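PDB 3M1T: putative phosphohydrolase from Shewanella amazonensis, which is of unknown function but, as a putative phosphohydrolase with an HDOD domain, may take part in signal transduction. Local coordinates for residues 23-28 and 85-90; 51-56 and 68-73; 103-108 and 266-271. All coordinates share one frame; numbering follows the deposited sequence.

All three contacts join helix to helix in an all-helical chain. Contact 1 (23-28 with 85-90) is the buried one, made of branched aliphatic side chains. Contact 2 (51-56 with 68-73) lies nearer the surface and is nested within the loop that contact 1 closes; one leucine leans on the start of a helix. Contact 3 (103-108 with 266-271) is partly buried and packs the last helix, 266-272, on the start of helix 103-124 largely through glycine backbone, one methionine and a bridging water. Helix 79-94 joins the first two, since Ser-89 meets Arg-51, Val-52 and Leu-55, while the side chain of Met-270 of contact 3 packs on Leu-85 and its carbonyl oxygen on Leu-55.

Contact 1: residues 23-28 and 85-90; sequences ELLDVV and LVIASA
Segments 23-28 and 85-90, parts of helices 19-29 and 79-94, run nearly antiparallel, their N-to-C directions 159° apart and their axes 10.1 Å from each other at closest approach, with Leu-25 lying across from Ile-87. That spacing leaves room for a layer of branched aliphatic side chains, and the interface between the segments is built of carbon alone.

Val-86 serves one half of it. Its CG1, anti to the backbone N (chi1 174°), reaches the branched end of Leu-24, where CD2 is nearest at 3.7 Å, the two side chains crossing obliquely. Leu-24 also sets its CG anti to the backbone N, which carries both methyls across to the valine. The same CG1 of Val-86 meets CG1 of Val-28 at 4.0 Å, so a single methyl is shared by residues one helical turn apart.

Such packing holds together part of the all-helical HDOD domain: helix 35-43 borders the same layer, through Val-38 on Val-28 and Leu-42 on Val-86, and Leu-48 of helix 46-56 touches Leu-24.

In the other half, CG1 of Ile-87 lies 3.9 Å from CG2 of Val-28 as the side chains slide past one another in opposite directions. Leu-25 crosses Ile-87 at about a right angle; its CD2 settles between CG1 of Ile-87 and CB of Ala-90, 4.1 Å from each. The small alanine suits this place because a leucine tip comes down upon it. Ser-89 belongs to a different face of its helix, where its OG donates to Leu-85 O over 2.8 Å from above the carbonyl plane. That oxygen also accepts from Ser-89 N, so two bonds grip it and the buried hydroxyl is satisfied within its own helix.

Contact 2: residues 51-56 and 68-73; sequences RVLRLA and GTIDDA
Leu-53 reaches out from helix 46-56 and lays its forked end over the backbone of Gly-68 and Thr-69, just where the chain turns into helix 70-77. Its CG is anti to the carbonyl carbon and the side chain is extended beyond (chi2 176°), which spreads the two methyls over different peptide groups. CD1 lies 3.3 Å from Gly-68 O, whereas CD2 sits 3.5 Å from Thr-69 O. These are packing contacts of methyl against carbonyl.

The same CD2 also meets two apolar groups of the new helix, CD1 of Ile-70 and CB of Ala-73, each at 4.1 Å from it. A small alanine fits here because the leucine methyl rests on its CB. Ile-70, with CG1 anti to its carbonyl carbon and the chain bent at chi2 (-64°), swings its CD1 back toward helix 46-56, where it touches Val-52 CG1 at 4.0 Å, the side chains crossing at about a right angle; Leu-42 of helix 35-43 packs on the isoleucine as well. An alanine in place of Leu-53 would remove both methyls and would probably loosen the seating of the Gly-68 to Ile-70 backbone on helix 46-56.

Thr-69 turns its side chain away from the leucine and gives it to its own helix. OG1 accepts from Asp-72 N over 3.0 Å with an N-H...O angle of 156°, while Thr-69 O takes the amide of Ala-73. One residue thus serves two amides of the first turn, and its carbonyl lies under the leucine methyl.

This is a threonine N-cap at the start of helix 70-77, with a leucine of helix 46-56 packed on its backbone at the partly exposed border of this helical HDOD domain.

Contact 3: residues 103-108 and 266-271; sequences LADFWG and QGMEMG
Backbone packing dominates here. The last helix of the chain, 266-272, lies on the start of helix 103-124 in a roughly antiparallel sense, the two segments crossing at 142° with axes only 7.4 Å apart. Gly-108 and Met-268 bring their CA atoms within 3.8 Å. Glycine suits both sides of this close helix-helix contact: a CB on Gly-271 would run into Gly-108 N and Ala-104 O, and one on Gly-108 would strike CE of Met-268. Instead CA of Gly-271 rests 3.8 Å from Gly-108 N.

A CA-H...O contact adds a polar touch, CA of Gly-108 approaching Gly-267 O at 3.5 Å with an angle of 150° at the hydrogen.

Side-chain packing comes chiefly from Met-268, present as selenomethionine. Its chain is bent at chi2 and chi3, folding it back along the neighbouring helix: SE lies 3.5 Å from Gly-108 C, and CE sits by the backbone of Asp-105. A flexible, unbranched side chain can follow the helix surface in this way. The side chain of Ala-104 is just a CB, which lies near Gly-271 O.

One water supplies the hydrogen bonding between the segments, donating to Ala-104 O at 2.9 Å and to Met-268 O at 2.7 Å. Ala-104 O also accepts from Gly-108 N. Glu-112 OE2, further along helix 103-124, accepts from Met-268 N and weakly from Gly-267 N; these amides would probably favour its charged form.

Close glycine packing plus a bridging water implies an interface that depends on shape and on backbone polar groups more than on bulky apolar side chains.

Contact 1: residues 23-28 and 85-90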
ATOM      1  N   GLU A  23      -5.833 -17.859  -5.810  1.00 11.65           N
ATOM      2  CA  GLU A  23      -7.111 -18.032  -6.535  1.00 11.60           C
ATOM      3  C   GLU A  23      -8.102 -16.990  -6.060  1.00 11.90           C
ATOM      4  O   GLU A  23      -8.850 -16.413  -6.838  1.00 11.58           O
ATOM      5  CB  GLU A  23      -7.686 -19.398  -6.341  1.00 11.06           C
ATOM      6  CG  GLU A  23      -6.870 -20.495  -7.017  1.00 12.70           C
ATOM      7  CD  GLU A  23      -7.285 -21.882  -6.672  1.00 15.67           C
ATOM      8  OE1 GLU A  23      -8.102 -22.064  -5.719  1.00 16.49           O
ATOM      9  OE2 GLU A  23      -6.741 -22.855  -7.295  1.00 16.02           O
ATOM     10  N   LEU A  24      -8.108 -16.741  -4.743  1.00 11.90           N
ATOM     11  CA  LEU A  24      -8.978 -15.671  -4.199  1.00 12.14           C
ATOM     12  C   LEU A  24      -8.680 -14.293  -4.796  1.00 11.94           C
ATOM     13  O   LEU A  24      -9.585 -13.532  -5.129  1.00 12.13           O
ATOM     14  CB  LEU A  24      -8.894 -15.620  -2.668  1.00 12.15           C
ATOM     15  CG  LEU A  24      -9.693 -14.501  -1.982  1.00 13.94           C
ATOM     16  CD1 LEU A  24     -11.205 -14.708  -2.172  1.00 13.06           C
ATOM     17  CD2 LEU A  24      -9.343 -14.456  -0.489  1.00 15.51           C
ATOM     18  N   LEU A  25      -7.401 -13.949  -4.881  1.00 11.78           N
ATOM     19  CA  LEU A  25      -6.993 -12.662  -5.459  1.00 13.01           C
ATOM     20  C   LEU A  25      -7.401 -12.592  -6.937  1.00 13.47           C
ATOM     21  O   LEU A  25      -7.880 -11.547  -7.394  1.00 13.56           O
ATOM     22  CB  LEU A  25      -5.492 -12.463  -5.299  1.00 13.65           C
ATOM     23  CG  LEU A  25      -4.957 -12.054  -3.925  1.00 16.32           C
ATOM     24  CD1 LEU A  25      -3.429 -11.910  -3.970  1.00 17.81           C
ATOM     25  CD2 LEU A  25      -5.567 -10.727  -3.488  1.00 17.30           C
ATOM     26  N   ASP A  26      -7.334 -13.737  -7.627  1.00 13.81           N
ATOM     27  CA  ASP A  26      -7.749 -13.826  -9.048  1.00 13.46           C
ATOM     28  C   ASP A  26      -9.206 -13.434  -9.105  1.00 14.94           C
ATOM     29  O   ASP A  26      -9.617 -12.560  -9.862  1.00 16.86           O
ATOM     30  CB  ASP A  26      -7.418 -15.241  -9.525  1.00 14.53           C
ATOM     31  CG  ASP A  26      -7.558 -15.480 -11.043  1.00 13.78           C
ATOM     32  OD1 ASP A  26      -8.270 -14.737 -11.672  1.00 15.79           O
ATOM     33  OD2 ASP A  26      -6.873 -16.423 -11.476  1.00 17.14           O
ATOM     34  N   VAL A  27     -10.024 -14.052  -8.272  1.00 13.00           N
ATOM     35  CA  VAL A  27     -11.430 -13.747  -8.243  1.00 13.41           C
ATOM     36  C   VAL A  27     -11.733 -12.293  -7.897  1.00 14.60           C
ATOM     37  O   VAL A  27     -12.504 -11.622  -8.591  1.00 15.61           O
ATOM     38  CB  VAL A  27     -12.175 -14.715  -7.216  1.00 12.93           C
ATOM     39  CG1 VAL A  27     -13.628 -14.326  -7.090  1.00 14.61           C
ATOM     40  CG2 VAL A  27     -12.099 -16.192  -7.676  1.00 13.54           C
ATOM     41  N   VAL A  28     -11.165 -11.752  -6.817  0.50 14.45           N
ATOM     42  CA  VAL A  28     -11.523 -10.370  -6.413  0.50 14.56           C
ATOM     43  C   VAL A  28     -10.778  -9.261  -7.176  0.50 15.99           C
ATOM     44  O   VAL A  28     -11.123  -8.093  -7.078  0.50 15.84           O
ATOM     45  CB  VAL A  28     -11.369 -10.117  -4.889  0.50 14.73           C
ATOM     46  CG1 VAL A  28     -12.308 -11.032  -4.101  0.50 14.60           C
ATOM     47  CG2 VAL A  28      -9.923 -10.299  -4.463  0.50 13.39           C
ATOM     48  N   LEU A  85     -11.021  -4.706   0.721  1.00 15.48           N
ATOM     49  CA  LEU A  85     -10.735  -5.246   2.038  1.00 15.52           C
ATOM     50  C   LEU A  85     -10.263  -6.690   1.994  1.00 13.79           C
ATOM     51  O   LEU A  85      -9.425  -7.096   2.812  1.00 13.34           O
ATOM     52  CB  LEU A  85     -11.946  -5.078   2.984  1.00 15.16           C
ATOM     53  CG  LEU A  85     -12.318  -3.646   3.304  1.00 17.66           C
ATOM     54  CD1 LEU A  85     -13.475  -3.698   4.269  1.00 19.50           C
ATOM     55  CD2 LEU A  85     -11.128  -2.809   3.866  1.00 18.03           C
ATOM     56  N   VAL A  86     -10.777  -7.452   1.030  1.00 13.40           N
ATOM     57  CA  VAL A  86     -10.291  -8.837   0.808  1.00 12.63           C
ATOM     58  C   VAL A  86      -8.846  -8.793   0.375  1.00 11.84           C
ATOM     59  O   VAL A  86      -8.028  -9.513   0.880  1.00 12.60           O
ATOM     60  CB  VAL A  86     -11.167  -9.621  -0.207  1.00 13.06           C
ATOM     61  CG1 VAL A  86     -10.529 -10.970  -0.510  1.00 12.99           C
ATOM     62  CG2 VAL A  86     -12.587  -9.767   0.341  1.00 14.64           C
ATOM     63  N   ILE A  87      -8.520  -7.904  -0.579  1.00 12.85           N
ATOM     64  CA  ILE A  87      -7.150  -7.784  -1.046  1.00 13.40           C
ATOM     65  C   ILE A  87      -6.262  -7.448   0.117  1.00 13.26           C
ATOM     66  O   ILE A  87      -5.220  -8.051   0.310  1.00 12.96           O
ATOM     67  CB  ILE A  87      -7.044  -6.730  -2.154  1.00 14.45           C
ATOM     68  CG1 ILE A  87      -7.747  -7.238  -3.405  1.00 15.71           C
ATOM     69  CG2 ILE A  87      -5.531  -6.395  -2.437  1.00 15.94           C
ATOM     70  CD1 ILE A  87      -8.038  -6.135  -4.442  1.00 17.05           C
ATOM     71  N   ALA A  88      -6.627  -6.403   0.875  1.00 13.34           N
ATOM     72  CA  ALA A  88      -5.846  -6.032   2.050  1.00 14.88           C
ATOM     73  C   ALA A  88      -5.617  -7.165   3.025  1.00 14.32           C
ATOM     74  O   ALA A  88      -4.471  -7.414   3.470  1.00 14.39           O
ATOM     75  CB  ALA A  88      -6.509  -4.785   2.796  1.00 15.51           C
ATOM     76  N   SER A  89      -6.689  -7.915   3.305  1.00 13.93           N
ATOM     77  CA  SER A  89      -6.622  -8.996   4.298  1.00 13.97           C
ATOM     78  C   SER A  89      -5.745 -10.136   3.786  1.00 13.61           C
ATOM     79  O   SER A  89      -4.959 -10.721   4.525  1.00 14.69           O
ATOM     80  CB  SER A  89      -8.013  -9.500   4.615  1.00 13.96           C
ATOM     81  OG  SER A  89      -8.757  -8.452   5.179  1.00 16.28           O
ATOM     82  N   ALA A  90      -5.830 -10.395   2.492  1.00 12.60           N
ATOM     83  CA  ALA A  90      -4.998 -11.436   1.884  1.00 12.73           C
ATOM     84  C   ALA A  90      -3.507 -11.073   1.919  1.00 12.87           C
ATOM     85  O   ALA A  90      -2.654 -11.902   2.271  1.00 13.77           O
ATOM     86  CB  ALA A  90      -5.447 -11.742   0.450  1.00 12.35           C
TER

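Contact 2: residues 51-56 and 68-73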
ATOM      1  N   ARG A  51     -10.957 -11.491   9.402  0.50 14.12           N
ATOM      2  CA  ARG A  51     -10.058 -10.338   9.272  0.50 13.79           C
ATOM      3  C   ARG A  51     -10.699  -9.268   8.403  0.50 14.20           C
ATOM      4  O   ARG A  51     -10.613  -8.079   8.715  0.50 13.84           O
ATOM      5  CB  ARG A  51      -8.698 -10.759   8.705  0.50 13.54           C
ATOM      6  CG  ARG A  51      -7.685  -9.604   8.614  0.50 12.99           C
ATOM      7  CD  ARG A  51      -6.363 -10.035   7.966  0.50 11.50           C
ATOM      8  NE  ARG A  51      -5.883 -11.255   8.615  0.50 16.60           N
ATOM      9  CZ  ARG A  51      -5.589 -12.409   8.008  0.50 14.58           C
ATOM     10  NH1 ARG A  51      -5.665 -12.597   6.665  0.50  9.55           N
ATOM     11  NH2 ARG A  51      -5.199 -13.410   8.785  0.50 15.47           N
ATOM     12  N   VAL A  52     -11.327  -9.678   7.298  1.00 14.02           N
ATOM     13  CA  VAL A  52     -12.040  -8.732   6.425  1.00 14.71           C
ATOM     14  C   VAL A  52     -13.097  -7.969   7.222  1.00 16.06           C
ATOM     15  O   VAL A  52     -13.203  -6.730   7.146  1.00 15.96           O
ATOM     16  CB  VAL A  52     -12.673  -9.451   5.211  1.00 15.00           C
ATOM     17  CG1 VAL A  52     -13.563  -8.544   4.417  1.00 15.15           C
ATOM     18  CG2 VAL A  52     -11.570 -10.013   4.347  1.00 13.17           C
ATOM     19  N   LEU A  53     -13.874  -8.702   8.006  1.00 16.64           N
ATOM     20  CA  LEU A  53     -14.939  -8.059   8.757  1.00 17.69           C
ATOM     21  C   LEU A  53     -14.421  -7.133   9.867  1.00 17.96           C
ATOM     22  O   LEU A  53     -15.020  -6.087  10.126  1.00 19.74           O
ATOM     23  CB  LEU A  53     -15.897  -9.111   9.328  1.00 17.81           C
ATOM     24  CG  LEU A  53     -16.770  -9.823   8.291  1.00 17.74           C
ATOM     25  CD1 LEU A  53     -17.616 -10.918   8.961  1.00 19.98           C
ATOM     26  CD2 LEU A  53     -17.671  -8.842   7.524  1.00 20.81           C
ATOM     27  N   ARG A  54     -13.311  -7.482  10.512  1.00 17.53           N
ATOM     28  CA  ARG A  54     -12.695  -6.561  11.475  1.00 17.43           C
ATOM     29  C   ARG A  54     -12.261  -5.256  10.831  1.00 18.16           C
ATOM     30  O   ARG A  54     -12.400  -4.175  11.433  1.00 17.45           O
ATOM     31  CB  ARG A  54     -11.477  -7.199  12.129  1.00 17.38           C
ATOM     32  CG  ARG A  54     -11.837  -8.299  13.142  1.00 18.41           C
ATOM     33  CD  ARG A  54     -10.701  -8.565  14.104  1.00 18.21           C
ATOM     34  NE  ARG A  54      -9.479  -9.067  13.458  1.00 20.96           N
ATOM     35  CZ  ARG A  54      -9.306 -10.328  13.027  1.00 23.16           C
ATOM     36  NH1 ARG A  54     -10.274 -11.214  13.133  1.00 24.90           N
ATOM     37  NH2 ARG A  54      -8.145 -10.705  12.504  1.00 22.97           N
ATOM     38  N   LEU A  55     -11.705  -5.357   9.626  1.00 18.14           N
ATOM     39  CA  LEU A  55     -11.346  -4.150   8.871  1.00 19.52           C
ATOM     40  C   LEU A  55     -12.592  -3.378   8.489  1.00 20.18           C
ATOM     41  O   LEU A  55     -12.598  -2.146   8.569  1.00 21.25           O
ATOM     42  CB  LEU A  55     -10.544  -4.483   7.615  1.00 18.62           C
ATOM     43  CG  LEU A  55      -9.141  -5.043   7.873  1.00 20.19           C
ATOM     44  CD1 LEU A  55      -8.444  -5.299   6.541  1.00 18.38           C
ATOM     45  CD2 LEU A  55      -8.291  -4.120   8.721  1.00 19.22           C
ATOM     46  N   ALA A  56     -13.641  -4.087   8.108  1.00 21.33           N
ATOM     47  CA  ALA A  56     -14.880  -3.458   7.692  1.00 23.44           C
ATOM     48  C   ALA A  56     -15.586  -2.787   8.867  1.00 26.14           C
ATOM     49  O   ALA A  56     -16.345  -1.854   8.654  1.00 27.76           O
ATOM     50  CB  ALA A  56     -15.810  -4.452   7.060  1.00 23.08           C
ATOM     51  N   GLY A  68     -21.625  -8.239  10.481  1.00 35.89           N
ATOM     52  CA  GLY A  68     -21.244  -9.480  11.159  1.00 34.00           C
ATOM     53  C   GLY A  68     -20.971 -10.637  10.210  1.00 32.50           C
ATOM     54  O   GLY A  68     -20.408 -11.646  10.626  1.00 31.70           O
ATOM     55  N   THR A  69     -21.376 -10.504   8.941  1.00 30.88           N
ATOM     56  CA  THR A  69     -21.068 -11.513   7.937  1.00 30.06           C
ATOM     57  C   THR A  69     -20.620 -10.857   6.620  1.00 29.60           C
ATOM     58  O   THR A  69     -20.847  -9.672   6.397  1.00 28.79           O
ATOM     59  CB  THR A  69     -22.266 -12.444   7.645  1.00 30.09           C
ATOM     60  OG1 THR A  69     -23.201 -11.769   6.797  1.00 29.06           O
ATOM     61  CG2 THR A  69     -22.957 -12.917   8.947  1.00 29.68           C
ATOM     62  N   ILE A  70     -19.986 -11.654   5.764  1.00 29.24           N
ATOM     63  CA  ILE A  70     -19.579 -11.220   4.423  1.00 29.33           C
ATOM     64  C   ILE A  70     -20.804 -10.909   3.547  1.00 30.54           C
ATOM     65  O   ILE A  70     -20.809  -9.924   2.804  1.00 30.73           O
ATOM     66  CB  ILE A  70     -18.718 -12.299   3.719  1.00 28.47           C
ATOM     67  CG1 ILE A  70     -17.386 -12.499   4.463  1.00 28.30           C
ATOM     68  CG2 ILE A  70     -18.488 -11.939   2.239  1.00 28.73           C
ATOM     69  CD1 ILE A  70     -16.443 -11.256   4.465  1.00 24.53           C
ATOM     70  N   ASP A  71     -21.827 -11.761   3.612  1.00 31.72           N
ATOM     71  CA  ASP A  71     -23.080 -11.512   2.875  1.00 32.74           C
ATOM     72  C   ASP A  71     -23.605 -10.127   3.237  1.00 32.91           C
ATOM     73  O   ASP A  71     -24.067  -9.368   2.383  1.00 33.35           O
ATOM     74  CB  ASP A  71     -24.153 -12.555   3.233  1.00 33.28           C
ATOM     75  CG  ASP A  71     -23.845 -13.947   2.697  1.00 34.68           C
ATOM     76  OD1 ASP A  71     -22.993 -14.091   1.785  1.00 36.10           O
ATOM     77  OD2 ASP A  71     -24.496 -14.901   3.195  1.00 37.04           O
ATOM     78  N   ASP A  72     -23.509  -9.827   4.524  1.00 33.64           N
ATOM     79  CA  ASP A  72     -23.867  -8.535   5.094  1.00 34.32           C
ATOM     80  C   ASP A  72     -23.026  -7.417   4.503  1.00 34.20           C
ATOM     81  O   ASP A  72     -23.554  -6.447   3.976  1.00 34.48           O
ATOM     82  CB  ASP A  72     -23.616  -8.578   6.601  1.00 34.80           C
ATOM     83  CG  ASP A  72     -24.784  -8.121   7.387  1.00 37.75           C
ATOM     84  OD1 ASP A  72     -24.993  -6.882   7.420  1.00 42.10           O
ATOM     85  OD2 ASP A  72     -25.478  -9.002   7.971  1.00 39.24           O
ATOM     86  N   ALA A  73     -21.704  -7.556   4.609  1.00 33.91           N
ATOM     87  CA  ALA A  73     -20.774  -6.557   4.062  1.00 33.37           C
ATOM     88  C   ALA A  73     -21.026  -6.273   2.575  1.00 33.12           C
ATOM     89  O   ALA A  73     -20.991  -5.122   2.158  1.00 33.01           O
ATOM     90  CB  ALA A  73     -19.332  -6.993   4.292  1.00 32.79           C
TER

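Contact 3: residues 103-108 and 266-271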
ATOM      1  N   LEU A 103       4.141  -5.238  13.373  1.00 25.14           N
ATOM      2  CA  LEU A 103       3.245  -5.289  12.238  1.00 24.73           C
ATOM      3  C   LEU A 103       1.960  -4.427  12.408  1.00 22.53           C
ATOM      4  O   LEU A 103       1.519  -3.837  11.429  1.00 18.99           O
ATOM      5  CB  LEU A 103       2.982  -6.755  11.828  1.00 25.81           C
ATOM      6  CG  LEU A 103       4.187  -7.462  11.129  1.00 28.60           C
ATOM      7  CD1 LEU A 103       3.912  -8.893  10.727  1.00 29.53           C
ATOM      8  CD2 LEU A 103       4.660  -6.689   9.907  1.00 31.38           C
ATOM      9  N   ALA A 104       1.381  -4.301  13.624  1.00 20.62           N
ATOM     10  CA  ALA A 104       0.284  -3.339  13.812  1.00 18.33           C
ATOM     11  C   ALA A 104       0.696  -1.921  13.419  1.00 17.17           C
ATOM     12  O   ALA A 104      -0.089  -1.201  12.806  1.00 17.60           O
ATOM     13  CB  ALA A 104      -0.243  -3.344  15.283  1.00 18.99           C
ATOM     14  N   ASP A 105       1.907  -1.507  13.783  0.50 16.99           N
ATOM     15  CA  ASP A 105       2.396  -0.167  13.440  0.50 16.99           C
ATOM     16  C   ASP A 105       2.684  -0.070  11.925  0.50 16.38           C
ATOM     17  O   ASP A 105       2.345   0.934  11.289  0.50 15.86           O
ATOM     18  CB  ASP A 105       3.675   0.202  14.221  0.50 17.55           C
ATOM     19  CG  ASP A 105       3.430   0.462  15.721  0.50 19.06           C
ATOM     20  OD1 ASP A 105       2.278   0.494  16.191  0.50 19.89           O
ATOM     21  OD2 ASP A 105       4.433   0.639  16.432  0.50 20.41           O
ATOM     22  N   PHE A 106       3.333  -1.096  11.381  1.00 15.80           N
ATOM     23  CA  PHE A 106       3.664  -1.150   9.936  1.00 15.28           C
ATOM     24  C   PHE A 106       2.395  -1.025   9.146  1.00 14.36           C
ATOM     25  O   PHE A 106       2.270  -0.176   8.255  1.00 13.91           O
ATOM     26  CB  PHE A 106       4.368  -2.450   9.545  1.00 15.73           C
ATOM     27  CG  PHE A 106       4.596  -2.573   8.054  1.00 15.70           C
ATOM     28  CD1 PHE A 106       5.698  -1.990   7.437  1.00 16.90           C
ATOM     29  CD2 PHE A 106       3.660  -3.219   7.276  1.00 13.63           C
ATOM     30  CE1 PHE A 106       5.872  -2.099   6.055  1.00 16.57           C
ATOM     31  CE2 PHE A 106       3.800  -3.289   5.898  1.00 16.55           C
ATOM     32  CZ  PHE A 106       4.911  -2.737   5.294  1.00 13.56           C
ATOM     33  N   TRP A 107       1.445  -1.914   9.432  1.00 13.83           N
ATOM     34  CA  TRP A 107       0.195  -1.883   8.666  1.00 13.55           C
ATOM     35  C   TRP A 107      -0.637  -0.653   8.964  1.00 12.97           C
ATOM     36  O   TRP A 107      -1.295  -0.134   8.086  1.00 12.73           O
ATOM     37  CB  TRP A 107      -0.607  -3.178   8.884  1.00 13.80           C
ATOM     38  CG  TRP A 107       0.037  -4.329   8.199  1.00 13.48           C
ATOM     39  CD1 TRP A 107       0.568  -5.422   8.804  1.00 15.02           C
ATOM     40  CD2 TRP A 107       0.230  -4.526   6.781  1.00 12.08           C
ATOM     41  NE1 TRP A 107       1.087  -6.295   7.876  1.00 15.36           N
ATOM     42  CE2 TRP A 107       0.926  -5.749   6.624  1.00 14.29           C
ATOM     43  CE3 TRP A 107      -0.068  -3.779   5.645  1.00 12.63           C
ATOM     44  CZ2 TRP A 107       1.271  -6.243   5.404  1.00 15.49           C
ATOM     45  CZ3 TRP A 107       0.300  -4.257   4.438  1.00 12.78           C
ATOM     46  CH2 TRP A 107       0.965  -5.472   4.301  1.00 13.66           C
ATOM     47  N   GLY A 108      -0.602  -0.167  10.194  1.00 13.34           N
ATOM     48  CA  GLY A 108      -1.285   1.087  10.492  1.00 12.50           C
ATOM     49  C   GLY A 108      -0.810   2.215   9.579  1.00 12.47           C
ATOM     50  O   GLY A 108      -1.623   2.995   9.051  1.00 11.11           O
ATOM     51  N   GLN A 266      -7.428   6.794  11.253  1.00 17.74           N
ATOM     52  CA  GLN A 266      -8.302   5.709  10.889  1.00 19.01           C
ATOM     53  C   GLN A 266      -7.489   4.537  10.343  1.00 18.91           C
ATOM     54  O   GLN A 266      -7.934   3.389  10.442  1.00 17.57           O
ATOM     55  CB  GLN A 266      -9.312   6.140   9.823  1.00 19.45           C
ATOM     56  CG  GLN A 266     -10.404   7.073  10.327  1.00 24.03           C
ATOM     57  CD  GLN A 266     -11.365   7.548   9.235  1.00 26.11           C
ATOM     58  OE1 GLN A 266     -11.344   7.083   8.093  1.00 34.59           O
ATOM     59  NE2 GLN A 266     -12.213   8.503   9.600  1.00 33.45           N
ATOM     60  N   GLY A 267      -6.345   4.828   9.721  1.00 17.74           N
ATOM     61  CA  GLY A 267      -5.469   3.764   9.216  1.00 17.39           C
ATOM     62  C   GLY A 267      -4.781   3.037  10.360  1.00 18.89           C
ATOM     63  O   GLY A 267      -4.730   1.798  10.405  1.00 16.82           O
HETATM   64  N   MSE A 268      -4.291   3.800  11.338  1.00 17.18           N
HETATM   65  CA  MSE A 268      -3.694   3.209  12.517  1.00 17.98           C
HETATM   66  C   MSE A 268      -4.687   2.311  13.250  1.00 17.90           C
HETATM   67  O   MSE A 268      -4.293   1.257  13.751  1.00 17.90           O
HETATM   68  CB  MSE A 268      -3.163   4.295  13.479  1.00 18.40           C
HETATM   69  CG  MSE A 268      -2.101   5.178  12.834  1.00 20.57           C
HETATM   70 SE   MSE A 268      -0.385   4.359  12.298  0.75 26.05          SE
HETATM   71  CE  MSE A 268       0.058   3.259  13.851  1.00 27.32           C
ATOM     72  N   GLU A 269      -5.954   2.730  13.305  0.50 17.61           N
ATOM     73  CA  GLU A 269      -6.994   1.930  13.939  0.50 17.80           C
ATOM     74  C   GLU A 269      -7.230   0.646  13.146  0.50 17.30           C
ATOM     75  O   GLU A 269      -7.489  -0.403  13.734  0.50 17.29           O
ATOM     76  CB  GLU A 269      -8.318   2.679  14.020  0.50 17.67           C
ATOM     77  CG  GLU A 269      -9.478   1.764  14.408  0.50 18.91           C
ATOM     78  CD  GLU A 269      -9.311   1.172  15.813  0.50 22.12           C
ATOM     79  OE1 GLU A 269      -8.651   1.828  16.667  0.50 24.21           O
ATOM     80  OE2 GLU A 269      -9.845   0.062  16.062  0.50 21.93           O
HETATM   81  N   MSE A 270      -7.182   0.737  11.817  1.00 16.82           N
HETATM   82  CA  MSE A 270      -7.303  -0.467  10.968  1.00 16.72           C
HETATM   83  C   MSE A 270      -6.169  -1.433  11.241  1.00 17.19           C
HETATM   84  O   MSE A 270      -6.407  -2.652  11.368  1.00 16.11           O
HETATM   85  CB  MSE A 270      -7.394  -0.125   9.491  1.00 16.32           C
HETATM   86  CG  MSE A 270      -8.760   0.391   9.092  1.00 16.90           C
HETATM   87 SE   MSE A 270      -8.711   1.077   7.286  0.75 21.54          SE
HETATM   88  CE  MSE A 270      -8.989  -0.644   6.477  1.00 22.11           C
ATOM     89  N   GLY A 271      -4.953  -0.910  11.373  1.00 16.52           N
ATOM     90  CA  GLY A 271      -3.786  -1.725  11.691  1.00 18.07           C
ATOM     91  C   GLY A 271      -3.952  -2.488  13.001  1.00 19.67           C
ATOM     92  O   GLY A 271      -3.567  -3.654  13.096  1.00 20.52           O
TER
HETATM   93  O   HOH W   1      -1.702   0.753  14.158  1.00 22.58           O